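Local coordinates for oxidoreductase (Thermotoga maritima, PDB 1ZH8), which binds NADP in a Rossmann domain and probably catalyses NADP-dependent oxidation or reduction of an alcohol or carbonyl group, as in the GFO/IDH/MocA family, at residues T89-E93 with W185-H191; L96-E100 with K124-L128; G199-H203 with Y248-Y252. All blocks are in the same frame, centred on the assembly; numbering follows the deposited sequence.

Overall arrangement
From the N terminus, the chain first reaches 89-93, in the loop that follows strand 85-88 of the parallel Rossmann sheet, and then runs into helix 95-104. Contact 2 closes a short loop from this helix to helix 119-131, enclosing strand 108-112, and is nested inside the much longer loop that contact 1 closes when 185-191 returns to 89-93. Contact 1 therefore ties the two family domains together over the cofactor. Contact 3 opens later, in series, and joins helix 195-211 to the mixed sheet. Contacts 1 and 2 touch through Leu-90 and Phe-98; contacts 1 and 3 do not touch, but both reach NADP.

Contact 1 (T89-E93 with W185-H191); sequences TLPVE and WRKKPKH. With NAP (NADP nicotinamide-adenine-dinucleotide phosphate), chain D.
Pro-91 lies over one face of the Trp-185 indole: its CA stands 3.8 Å from the centroid of the five-membered ring, 13° off the normal, a CH-pi contact. Its CB also meets Trp-185 CG at 3.6 Å. The other end of the indole packs more loosely against Val-92, whose CG1 touches both Trp-185 CZ3 and the His-191 ring. At the margin Lys-190, extended beyond CG, forms a salt bridge with Glu-93, NZ to OE1 3.1 Å, approaching from above the carboxylate plane.

The indole edge faces NADP. With CG held between backbone N and carbonyl carbon (chi1 65°), Trp-185 directs NE1 to phosphate oxygen O2A at 3.1 Å, and more weakly to the bridging O3. Arg-186 grips the other phosphate, NH1 and NH2 both donating to O2N, the latter at 2.7 Å, while Trp-185 CZ2 underlies its guanidinium. From the 89-93 side, Leu-90 O accepts a hydrogen bond from O3D of the NADP ribose at 2.8 Å.

Further out, Asp-198 pairs with Arg-186 NE and Thr-183 accepts from NH1, positioning the guanidinium, and Thr-89 OG1 bonds to Gly-25 O, of the probable Rossmann glycine motif. Ala-29 N adds a bond to NADP from the Rossmann side. In this contact Trp-185 and Arg-186 supply N-H donors to the pyrophosphate while Leu-90 O takes a ribose hydroxyl, consistent with a cofactor held between both domains.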
loop_
_atom_site.group_PDB
_atom_site.type_symbol
_atom_site.label_atom_id
_atom_site.label_comp_id
_atom_site.label_asym_id
_atom_site.label_seq_id
_atom_site.Cartn_x
_atom_site.Cartn_y
_atom_site.Cartn_z
ATOM N N THR A 89 32.670 -5.798 8.473
ATOM C CA THR A 89 31.516 -6.611 8.081
ATOM C C THR A 89 31.095 -7.435 9.286
ATOM O O THR A 89 31.292 -8.654 9.335
ATOM C CB THR A 89 31.856 -7.526 6.886
ATOM O OG1 THR A 89 33.184 -8.048 7.053
ATOM C CG2 THR A 89 31.810 -6.720 5.582
ATOM N N LEU A 90 30.509 -6.750 10.262
ATOM C CA LEU A 90 30.300 -7.291 11.594
ATOM C C LEU A 90 28.833 -7.300 11.957
ATOM O O LEU A 90 28.009 -6.681 11.250
ATOM C CB LEU A 90 31.018 -6.408 12.603
ATOM C CG LEU A 90 32.523 -6.364 12.397
ATOM C CD1 LEU A 90 33.095 -5.168 13.105
ATOM C CD2 LEU A 90 33.130 -7.627 12.908
ATOM N N PRO A 91 28.497 -7.991 13.068
ATOM C CA PRO A 91 27.203 -7.787 13.691
ATOM C C PRO A 91 27.032 -6.292 13.952
ATOM O O PRO A 91 27.933 -5.638 14.494
ATOM C CB PRO A 91 27.326 -8.552 15.020
ATOM C CG PRO A 91 28.319 -9.625 14.745
ATOM C CD PRO A 91 29.303 -9.003 13.776
ATOM N N VAL A 92 25.886 -5.758 13.571
ATOM C CA VAL A 92 25.649 -4.329 13.627
ATOM C C VAL A 92 25.896 -3.705 15.035
ATOM O O VAL A 92 26.307 -2.532 15.134
ATOM C CB VAL A 92 24.260 -4.005 13.009
ATOM C CG1 VAL A 92 23.158 -4.746 13.744
ATOM C CG2 VAL A 92 23.976 -2.537 13.006
ATOM N N GLU A 93 25.719 -4.488 16.102
ATOM C CA GLU A 93 26.012 -4.015 17.474
ATOM C C GLU A 93 27.450 -3.501 17.639
ATOM O O GLU A 93 27.729 -2.723 18.564
ATOM C CB GLU A 93 25.719 -5.103 18.536
ATOM C CG GLU A 93 26.690 -6.273 18.515
ATOM C CD GLU A 93 26.191 -7.498 19.268
ATOM O OE1 GLU A 93 26.352 -7.551 20.514
ATOM O OE2 GLU A 93 25.660 -8.427 18.616
ATOM N N TRP A 185 23.595 -13.128 15.433
ATOM C CA TRP A 185 23.159 -11.751 15.662
ATOM C C TRP A 185 21.869 -11.379 14.895
ATOM O O TRP A 185 21.243 -10.353 15.203
ATOM C CB TRP A 185 24.292 -10.767 15.351
ATOM C CG TRP A 185 24.703 -10.759 13.886
ATOM C CD1 TRP A 185 25.606 -11.607 13.267
ATOM C CD2 TRP A 185 24.223 -9.874 12.864
ATOM N NE1 TRP A 185 25.709 -11.285 11.930
ATOM C CE2 TRP A 185 24.883 -10.225 11.659
ATOM C CE3 TRP A 185 23.313 -8.806 12.855
ATOM C CZ2 TRP A 185 24.650 -9.553 10.456
ATOM C CZ3 TRP A 185 23.074 -8.144 11.663
ATOM C CH2 TRP A 185 23.734 -8.524 10.471
ATOM N N ARG A 186 21.482 -12.198 13.912
ATOM C CA ARG A 186 20.155 -12.078 13.273
ATOM C C ARG A 186 19.056 -12.918 13.967
ATOM O O ARG A 186 17.891 -12.554 13.943
ATOM C CB ARG A 186 20.216 -12.404 11.771
ATOM C CG ARG A 186 21.007 -11.374 10.912
ATOM C CD ARG A 186 20.912 -11.715 9.412
ATOM N NE ARG A 186 21.670 -10.805 8.546
ATOM C CZ ARG A 186 22.911 -11.018 8.094
ATOM N NH1 ARG A 186 23.589 -12.130 8.408
ATOM N NH2 ARG A 186 23.476 -10.111 7.309
ATOM N N LYS A 187 19.432 -14.026 14.590
ATOM C CA LYS A 187 18.468 -14.898 15.278
ATOM C C LYS A 187 17.945 -14.237 16.550
ATOM O O LYS A 187 16.774 -14.409 16.930
ATOM C CB LYS A 187 19.109 -16.246 15.660
ATOM C CG LYS A 187 19.432 -17.181 14.498
ATOM C CD LYS A 187 20.162 -18.446 14.994
ATOM C CE LYS A 187 19.241 -19.302 15.863
ATOM N NZ LYS A 187 19.925 -20.474 16.447
ATOM N N LYS A 188 18.849 -13.516 17.215
ATOM C CA LYS A 188 18.538 -12.782 18.429
ATOM C C LYS A 188 18.936 -11.350 18.156
ATOM O O LYS A 188 19.996 -10.925 18.607
ATOM C CB LYS A 188 19.320 -13.325 19.641
ATOM C CG LYS A 188 18.986 -14.756 20.032
ATOM C CD LYS A 188 19.022 -14.995 21.556
ATOM C CE LYS A 188 20.410 -14.797 22.160
ATOM N NZ LYS A 188 20.393 -14.964 23.650
ATOM N N PRO A 189 18.107 -10.608 17.401
ATOM C CA PRO A 189 18.561 -9.304 16.900
ATOM C C PRO A 189 18.704 -8.238 17.988
ATOM O O PRO A 189 17.890 -8.153 18.904
ATOM C CB PRO A 189 17.452 -8.900 15.921
ATOM C CG PRO A 189 16.196 -9.585 16.465
ATOM C CD PRO A 189 16.719 -10.916 16.984
ATOM N N LYS A 190 19.743 -7.428 17.887
ATOM C CA LYS A 190 19.851 -6.246 18.744
ATOM C C LYS A 190 19.430 -5.017 17.949
ATOM O O LYS A 190 19.130 -3.969 18.523
ATOM C CB LYS A 190 21.256 -6.109 19.336
ATOM C CG LYS A 190 21.566 -7.207 20.371
ATOM C CD LYS A 190 22.986 -7.153 20.945
ATOM C CE LYS A 190 23.170 -8.249 21.991
ATOM N NZ LYS A 190 24.345 -8.021 22.872
ATOM N N HIS A 191 19.369 -5.162 16.624
ATOM C CA HIS A 191 18.941 -4.068 15.771
ATOM C C HIS A 191 17.406 -3.872 15.706
ATOM O O HIS A 191 16.629 -4.833 15.755
ATOM C CB HIS A 191 19.577 -4.175 14.390
ATOM C CG HIS A 191 19.424 -5.511 13.734
ATOM N ND1 HIS A 191 20.055 -6.647 14.196
ATOM C CD2 HIS A 191 18.755 -5.880 12.615
ATOM C CE1 HIS A 191 19.767 -7.662 13.400
ATOM N NE2 HIS A 191 18.975 -7.224 12.435
HETATM P PA NAP D . 28.030 -12.923 9.461
HETATM O O1A NAP D . 28.179 -14.002 8.450
HETATM O O2A NAP D . 27.577 -13.406 10.776
HETATM O O5B NAP D . 29.411 -12.111 9.533
HETATM C C5B NAP D . 29.820 -11.507 10.738
HETATM C C4B NAP D . 31.291 -11.819 10.939
HETATM O O4B NAP D . 31.812 -11.053 12.016
HETATM C C3B NAP D . 31.518 -13.282 11.302
HETATM O O3B NAP D . 32.721 -13.631 10.681
HETATM C C2B NAP D . 31.687 -13.196 12.809
HETATM O O2B NAP D . 32.262 -14.231 13.599
HETATM C C1B NAP D . 32.494 -11.921 12.909
HETATM N N9A NAP D . 32.482 -11.396 14.272
HETATM C C8A NAP D . 31.477 -11.486 15.209
HETATM N N7A NAP D . 31.886 -10.845 16.326
HETATM C C5A NAP D . 33.137 -10.357 16.110
HETATM C C6A NAP D . 34.026 -9.636 16.895
HETATM N N6A NAP D . 33.716 -9.307 18.138
HETATM N N1A NAP D . 35.240 -9.255 16.387
HETATM C C2A NAP D . 35.581 -9.609 15.104
HETATM N N3A NAP D . 34.713 -10.329 14.324
HETATM C C4A NAP D . 33.514 -10.693 14.819
HETATM O O3 NAP D . 26.958 -11.865 8.928
HETATM P PN NAP D . 27.067 -11.097 7.520
HETATM O O1N NAP D . 28.400 -11.221 6.848
HETATM O O2N NAP D . 25.813 -11.491 6.893
HETATM O O5D NAP D . 26.918 -9.540 7.908
HETATM C C5D NAP D . 27.982 -8.730 8.374
HETATM C C4D NAP D . 27.680 -7.274 8.027
HETATM O O4D NAP D . 27.481 -7.170 6.622
HETATM C C3D NAP D . 26.382 -6.804 8.690
HETATM O O3D NAP D . 26.513 -5.487 9.172
HETATM C C2D NAP D . 25.349 -6.833 7.589
HETATM O O2D NAP D . 24.337 -5.863 7.763
HETATM C C1D NAP D . 26.210 -6.588 6.358
HETATM N N1N NAP D . 25.591 -7.164 5.167
HETATM C C2N NAP D . 25.306 -6.331 4.124
HETATM C C3N NAP D . 24.704 -6.823 2.962
HETATM C C7N NAP D . 24.595 -5.957 1.731
HETATM O O7N NAP D . 23.944 -6.525 0.620
HETATM N N7N NAP D . 25.102 -4.709 1.695
HETATM C C4N NAP D . 24.401 -8.189 2.877
HETATM C C5N NAP D . 24.709 -9.040 3.946
HETATM C C6N NAP D . 25.307 -8.513 5.094
HETATM P P2B NAP D . 33.176 -15.505 13.233
HETATM O O1X NAP D . 34.643 -15.133 13.163
HETATM O O2X NAP D . 32.780 -16.100 11.901
HETATM O O3X NAP D . 32.924 -16.474 14.367
#

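Contact 2 (L96-E100 with K124-L128); sequences LPFIE and KVVEL
Leu-96 CD1 is the centre of this contact, touching Leu-128 CD1 at 3.7 Å and also Lys-124 CB and Val-125 CG2. Its side chain reaches across because CG is anti to the backbone N (chi1 172°), which carries the branched end toward the neighbouring helix although the CB itself does not point there. The leucine pair meets methyl to methyl, the two side chains crossing at about a right angle. With Leu-96 cut back to an alanine, Leu-128 CD1, Lys-124 CB and Val-125 CG2 would lose the methyl they share, and a gap is likely to open between the helices.

The tight part lies here, where methyls converge on Leu-96 CD1, and on the buried side, where Ile-99 CD1 meets Val-125 CG1 at 3.9 Å. Val-125 thus splits its methyls, CG2 serving Leu-96 and CG1 serving Ile-99. Beneath them Ile-99 rests on Leu-88, Val-109 and Cys-111 of strands 85-88 and 108-112, while Val-125 rests on Ile-115, so this half merges with the core between helices and sheet.

The solvent side is looser, for there the charged residues offer only their aliphatic stems. Glu-100 lays CB against Leu-128 CD1 at 3.7 Å, but its carboxylate goes on toward Arg-104 in a long, weak ion pair. Lys-124 gives CB and CD to Leu-96, then bends at its last two torsions so that its end leads away.

The segment axes run nearly parallel, 9° apart and 9.9 Å at closest approach, as expected for successive helices on one face of a Rossmann sheet joined through beta-alpha-beta crossovers. The close side-chain contacts are made mainly by carbon atoms, with no hydrogen bond or salt bridge between the segments, implying that shape and hydrophobic burial hold them together.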
loop_
_atom_site.group_PDB
_atom_site.type_symbol
_atom_site.label_atom_id
_atom_site.label_comp_id
_atom_site.label_asym_id
_atom_site.label_seq_id
_atom_site.Cartn_x
_atom_site.Cartn_y
_atom_site.Cartn_z
ATOM N N LEU A 96 29.391 0.991 15.982
ATOM C CA LEU A 96 29.786 2.162 16.785
ATOM C C LEU A 96 31.149 1.981 17.489
ATOM O O LEU A 96 32.094 2.696 17.164
ATOM C CB LEU A 96 28.684 2.617 17.771
ATOM C CG LEU A 96 29.100 3.713 18.782
ATOM C CD1 LEU A 96 29.501 5.012 18.102
ATOM C CD2 LEU A 96 28.023 3.980 19.833
ATOM N N PRO A 97 31.264 1.028 18.435
ATOM C CA PRO A 97 32.562 0.972 19.141
ATOM C C PRO A 97 33.759 0.747 18.216
ATOM O O PRO A 97 34.831 1.295 18.481
ATOM C CB PRO A 97 32.399 -0.196 20.137
ATOM C CG PRO A 97 31.235 -0.975 19.647
ATOM C CD PRO A 97 30.320 0.007 18.945
ATOM N N PHE A 98 33.575 -0.005 17.130
ATOM C CA PHE A 98 34.692 -0.322 16.228
ATOM C C PHE A 98 35.083 0.863 15.334
ATOM O O PHE A 98 36.266 1.098 15.080
ATOM C CB PHE A 98 34.398 -1.576 15.403
ATOM C CG PHE A 98 34.713 -2.864 16.112
ATOM C CD1 PHE A 98 34.475 -3.010 17.481
ATOM C CD2 PHE A 98 35.250 -3.946 15.405
ATOM C CE1 PHE A 98 34.782 -4.218 18.142
ATOM C CE2 PHE A 98 35.533 -5.144 16.031
ATOM C CZ PHE A 98 35.309 -5.291 17.403
ATOM N N ILE A 99 34.089 1.621 14.885
ATOM C CA ILE A 99 34.349 2.868 14.163
ATOM C C ILE A 99 35.153 3.809 15.059
ATOM O O ILE A 99 36.164 4.374 14.629
ATOM C CB ILE A 99 33.042 3.524 13.649
ATOM C CG1 ILE A 99 32.477 2.711 12.472
ATOM C CG2 ILE A 99 33.271 5.014 13.283
ATOM C CD1 ILE A 99 31.006 3.021 12.121
ATOM N N GLU A 100 34.727 3.940 16.312
ATOM C CA GLU A 100 35.425 4.814 17.251
ATOM C C GLU A 100 36.863 4.370 17.467
ATOM O O GLU A 100 37.765 5.213 17.551
ATOM C CB GLU A 100 34.710 4.900 18.607
ATOM C CG GLU A 100 35.262 6.035 19.477
ATOM C CD GLU A 100 34.473 6.277 20.746
ATOM O OE1 GLU A 100 33.409 5.646 20.929
ATOM O OE2 GLU A 100 34.920 7.105 21.571
ATOM N N LYS A 124 25.538 8.692 17.261
ATOM C CA LYS A 124 26.893 8.737 17.840
ATOM C C LYS A 124 27.939 8.430 16.763
ATOM O O LYS A 124 29.038 8.987 16.790
ATOM C CB LYS A 124 27.052 7.819 19.053
ATOM C CG LYS A 124 26.214 8.226 20.259
ATOM C CD LYS A 124 26.531 7.346 21.490
ATOM C CE LYS A 124 25.264 6.800 22.223
ATOM N NZ LYS A 124 24.737 7.690 23.328
ATOM N N VAL A 125 27.586 7.558 15.812
ATOM C CA VAL A 125 28.452 7.284 14.684
ATOM C C VAL A 125 28.597 8.576 13.879
ATOM O O VAL A 125 29.704 8.977 13.504
ATOM C CB VAL A 125 27.880 6.177 13.789
ATOM C CG1 VAL A 125 28.655 6.099 12.469
ATOM C CG2 VAL A 125 27.871 4.843 14.528
ATOM N N VAL A 126 27.480 9.250 13.651
ATOM C CA VAL A 126 27.498 10.477 12.876
ATOM C C VAL A 126 28.387 11.534 13.508
ATOM O O VAL A 126 29.207 12.122 12.817
ATOM C CB VAL A 126 26.084 11.045 12.637
ATOM C CG1 VAL A 126 26.176 12.410 11.974
ATOM C CG2 VAL A 126 25.254 10.063 11.792
ATOM N N GLU A 127 28.252 11.766 14.813
ATOM C CA GLU A 127 29.074 12.804 15.444
ATOM C C GLU A 127 30.588 12.501 15.492
ATOM O O GLU A 127 31.395 13.428 15.381
ATOM C CB GLU A 127 28.497 13.322 16.777
ATOM C CG GLU A 127 28.332 12.307 17.907
ATOM C CD GLU A 127 28.333 12.959 19.317
ATOM O OE1 GLU A 127 29.057 13.970 19.507
ATOM O OE2 GLU A 127 27.621 12.449 20.228
ATOM N N LEU A 128 30.961 11.221 15.607
ATOM C CA LEU A 128 32.372 10.802 15.511
ATOM C C LEU A 128 32.903 11.039 14.102
ATOM O O LEU A 128 34.045 11.465 13.909
ATOM C CB LEU A 128 32.552 9.320 15.848
ATOM C CG LEU A 128 32.327 8.790 17.273
ATOM C CD1 LEU A 128 32.282 7.254 17.230
ATOM C CD2 LEU A 128 33.370 9.287 18.283
#

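Contact 3 (G199-H203 with Y248-Y252); sequences GGVHH and YTISY. With NAP (NADP nicotinamide-adenine-dinucleotide phosphate), chain D.
Helix 195-211 packs on the mixed sheet of the GFO/IDH/MocA C-terminal domain, and here its segment 199-203 runs roughly antiparallel to strand 248-251, with the axes 11.1 Å apart at an angle of 152°. His-203 and Tyr-248 bridge the two: ND1 and the phenol OH share a hydrogen bond of 2.7 Å, in which either may be the donor. The OH lies near the plane of the imidazole, at its edge, and ND1 lies near the plane of the phenol ring. The ring planes are inclined at 51°, an oblique pairing. Tyr-248 reaches the helix because CG is anti to the backbone N (chi1 161°).

Next along the strand, Ile-250 CD1 approaches His-203 CE1 at 3.4 Å, the two side chains crossing at about a right angle. Tyr-252 comes in from beyond the strand end, its OH 3.1 Å from Gly-199 CA, which lies near the plane of the phenol ring. The absence of a side chain at Gly-199 lets the hydroxyl come this close to the backbone. The same hydroxyl is 3.2 Å from Gly-200 N, but at an angle too poor for a hydrogen bond.

Trp-168 meets the His-203 ring edge-to-face from strand 163-171. On another side of the helix, His-202 sets CE1 3.5 Å from N7N of the NADP carboxamide, while its ND1 is bonded to Glu-140. The adjacent histidines thus divide their work, one lining the cofactor pocket and the other giving this buried helix-sheet interface a directed polar bond, which probably helps to fix the turn of the His-203 imidazole and the position of the Tyr-248 hydroxyl.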
loop_
_atom_site.group_PDB
_atom_site.type_symbol
_atom_site.label_atom_id
_atom_site.label_comp_id
_atom_site.label_asym_id
_atom_site.label_seq_id
_atom_site.Cartn_x
_atom_site.Cartn_y
_atom_site.Cartn_z
ATOM N N GLY A 199 17.324 -5.482 6.063
ATOM C CA GLY A 199 17.053 -5.273 4.655
ATOM C C GLY A 199 16.362 -3.956 4.365
ATOM O O GLY A 199 16.416 -3.467 3.246
ATOM N N GLY A 200 15.704 -3.371 5.364
ATOM C CA GLY A 200 14.926 -2.139 5.148
ATOM C C GLY A 200 15.740 -0.902 4.789
ATOM O O GLY A 200 15.320 -0.103 3.919
ATOM N N VAL A 201 16.906 -0.730 5.428
ATOM C CA VAL A 201 17.782 0.387 5.068
ATOM C C VAL A 201 18.082 0.450 3.535
ATOM O O VAL A 201 18.077 1.522 2.944
ATOM C CB VAL A 201 19.033 0.489 5.984
ATOM C CG1 VAL A 201 18.583 0.752 7.420
ATOM C CG2 VAL A 201 19.916 -0.776 5.910
ATOM N N HIS A 202 18.273 -0.701 2.891
ATOM C CA HIS A 202 18.411 -0.737 1.422
ATOM C C HIS A 202 17.237 -0.075 0.712
ATOM O O HIS A 202 17.419 0.806 -0.145
ATOM C CB HIS A 202 18.511 -2.175 0.907
ATOM C CG HIS A 202 19.756 -2.871 1.326
ATOM N ND1 HIS A 202 21.013 -2.382 1.038
ATOM C CD2 HIS A 202 19.944 -4.020 2.013
ATOM C CE1 HIS A 202 21.923 -3.205 1.530
ATOM N NE2 HIS A 202 21.300 -4.206 2.127
ATOM N N HIS A 203 16.032 -0.503 1.072
ATOM C CA HIS A 203 14.833 0.035 0.456
ATOM C C HIS A 203 14.638 1.547 0.727
ATOM O O HIS A 203 14.280 2.304 -0.188
ATOM C CB HIS A 203 13.632 -0.830 0.842
ATOM C CG HIS A 203 13.928 -2.308 0.804
ATOM N ND1 HIS A 203 13.556 -3.173 1.812
ATOM C CD2 HIS A 203 14.626 -3.057 -0.088
ATOM C CE1 HIS A 203 13.983 -4.393 1.530
ATOM N NE2 HIS A 203 14.633 -4.352 0.380
ATOM N N TYR A 248 5.017 1.000 1.035
ATOM C CA TYR A 248 6.123 0.071 1.056
ATOM C C TYR A 248 5.688 -1.068 1.951
ATOM O O TYR A 248 5.392 -0.830 3.138
ATOM C CB TYR A 248 7.387 0.762 1.583
ATOM C CG TYR A 248 8.487 -0.163 2.076
ATOM C CD1 TYR A 248 9.199 -0.982 1.195
ATOM C CD2 TYR A 248 8.841 -0.183 3.423
ATOM C CE1 TYR A 248 10.200 -1.806 1.652
ATOM C CE2 TYR A 248 9.869 -1.000 3.896
ATOM C CZ TYR A 248 10.539 -1.813 3.008
ATOM O OH TYR A 248 11.556 -2.619 3.471
ATOM N N THR A 249 5.608 -2.273 1.365
ATOM C CA THR A 249 5.195 -3.500 2.069
ATOM C C THR A 249 6.218 -4.612 1.813
ATOM O O THR A 249 6.637 -4.831 0.670
ATOM C CB THR A 249 3.817 -3.983 1.589
ATOM O OG1 THR A 249 2.841 -3.010 1.925
ATOM C CG2 THR A 249 3.426 -5.273 2.234
ATOM N N ILE A 250 6.635 -5.307 2.868
ATOM C CA ILE A 250 7.586 -6.396 2.705
ATOM C C ILE A 250 7.328 -7.510 3.694
ATOM O O ILE A 250 6.978 -7.255 4.848
ATOM C CB ILE A 250 9.044 -5.910 2.811
ATOM C CG1 ILE A 250 10.048 -7.050 2.527
ATOM C CG2 ILE A 250 9.302 -5.267 4.175
ATOM C CD1 ILE A 250 11.478 -6.546 2.247
ATOM N N SER A 251 7.489 -8.744 3.226
ATOM C CA SER A 251 7.517 -9.923 4.084
ATOM C C SER A 251 8.829 -10.611 3.835
ATOM O O SER A 251 9.147 -10.949 2.713
ATOM C CB SER A 251 6.395 -10.883 3.739
ATOM O OG SER A 251 6.505 -12.063 4.521
ATOM N N TYR A 252 9.616 -10.810 4.874
ATOM C CA TYR A 252 10.843 -11.548 4.678
ATOM C C TYR A 252 10.598 -13.054 4.570
ATOM O O TYR A 252 11.460 -13.771 4.061
ATOM C CB TYR A 252 11.835 -11.204 5.757
ATOM C CG TYR A 252 12.429 -9.847 5.529
ATOM C CD1 TYR A 252 11.762 -8.700 5.946
ATOM C CD2 TYR A 252 13.666 -9.703 4.900
ATOM C CE1 TYR A 252 12.309 -7.429 5.733
ATOM C CE2 TYR A 252 14.216 -8.455 4.674
ATOM C CZ TYR A 252 13.533 -7.320 5.092
ATOM O OH TYR A 252 14.076 -6.075 4.886
HETATM P PA NAP D . 28.030 -12.923 9.461
HETATM O O1A NAP D . 28.179 -14.002 8.450
HETATM O O2A NAP D . 27.577 -13.406 10.776
HETATM O O5B NAP D . 29.411 -12.111 9.533
HETATM C C5B NAP D . 29.820 -11.507 10.738
HETATM C C4B NAP D . 31.291 -11.819 10.939
HETATM O O4B NAP D . 31.812 -11.053 12.016
HETATM C C3B NAP D . 31.518 -13.282 11.302
HETATM O O3B NAP D . 32.721 -13.631 10.681
HETATM C C2B NAP D . 31.687 -13.196 12.809
HETATM O O2B NAP D . 32.262 -14.231 13.599
HETATM C C1B NAP D . 32.494 -11.921 12.909
HETATM N N9A NAP D . 32.482 -11.396 14.272
HETATM C C8A NAP D . 31.477 -11.486 15.209
HETATM N N7A NAP D . 31.886 -10.845 16.326
HETATM C C5A NAP D . 33.137 -10.357 16.110
HETATM C C6A NAP D . 34.026 -9.636 16.895
HETATM N N6A NAP D . 33.716 -9.307 18.138
HETATM N N1A NAP D . 35.240 -9.255 16.387
HETATM C C2A NAP D . 35.581 -9.609 15.104
HETATM N N3A NAP D . 34.713 -10.329 14.324
HETATM C C4A NAP D . 33.514 -10.693 14.819
HETATM O O3 NAP D . 26.958 -11.865 8.928
HETATM P PN NAP D . 27.067 -11.097 7.520
HETATM O O1N NAP D . 28.400 -11.221 6.848
HETATM O O2N NAP D . 25.813 -11.491 6.893
HETATM O O5D NAP D . 26.918 -9.540 7.908
HETATM C C5D NAP D . 27.982 -8.730 8.374
HETATM C C4D NAP D . 27.680 -7.274 8.027
HETATM O O4D NAP D . 27.481 -7.170 6.622
HETATM C C3D NAP D . 26.382 -6.804 8.690
HETATM O O3D NAP D . 26.513 -5.487 9.172
HETATM C C2D NAP D . 25.349 -6.833 7.589
HETATM O O2D NAP D . 24.337 -5.863 7.763
HETATM C C1D NAP D . 26.210 -6.588 6.358
HETATM N N1N NAP D . 25.591 -7.164 5.167
HETATM C C2N NAP D . 25.306 -6.331 4.124
HETATM C C3N NAP D . 24.704 -6.823 2.962
HETATM C C7N NAP D . 24.595 -5.957 1.731
HETATM O O7N NAP D . 23.944 -6.525 0.620
HETATM N N7N NAP D . 25.102 -4.709 1.695
HETATM C C4N NAP D . 24.401 -8.189 2.877
HETATM C C5N NAP D . 24.709 -9.040 3.946
HETATM C C6N NAP D . 25.307 -8.513 5.094
HETATM P P2B NAP D . 33.176 -15.505 13.233
HETATM O O1X NAP D . 34.643 -15.133 13.163
HETATM O O2X NAP D . 32.780 -16.100 11.901
HETATM O O3X NAP D . 32.924 -16.474 14.367
#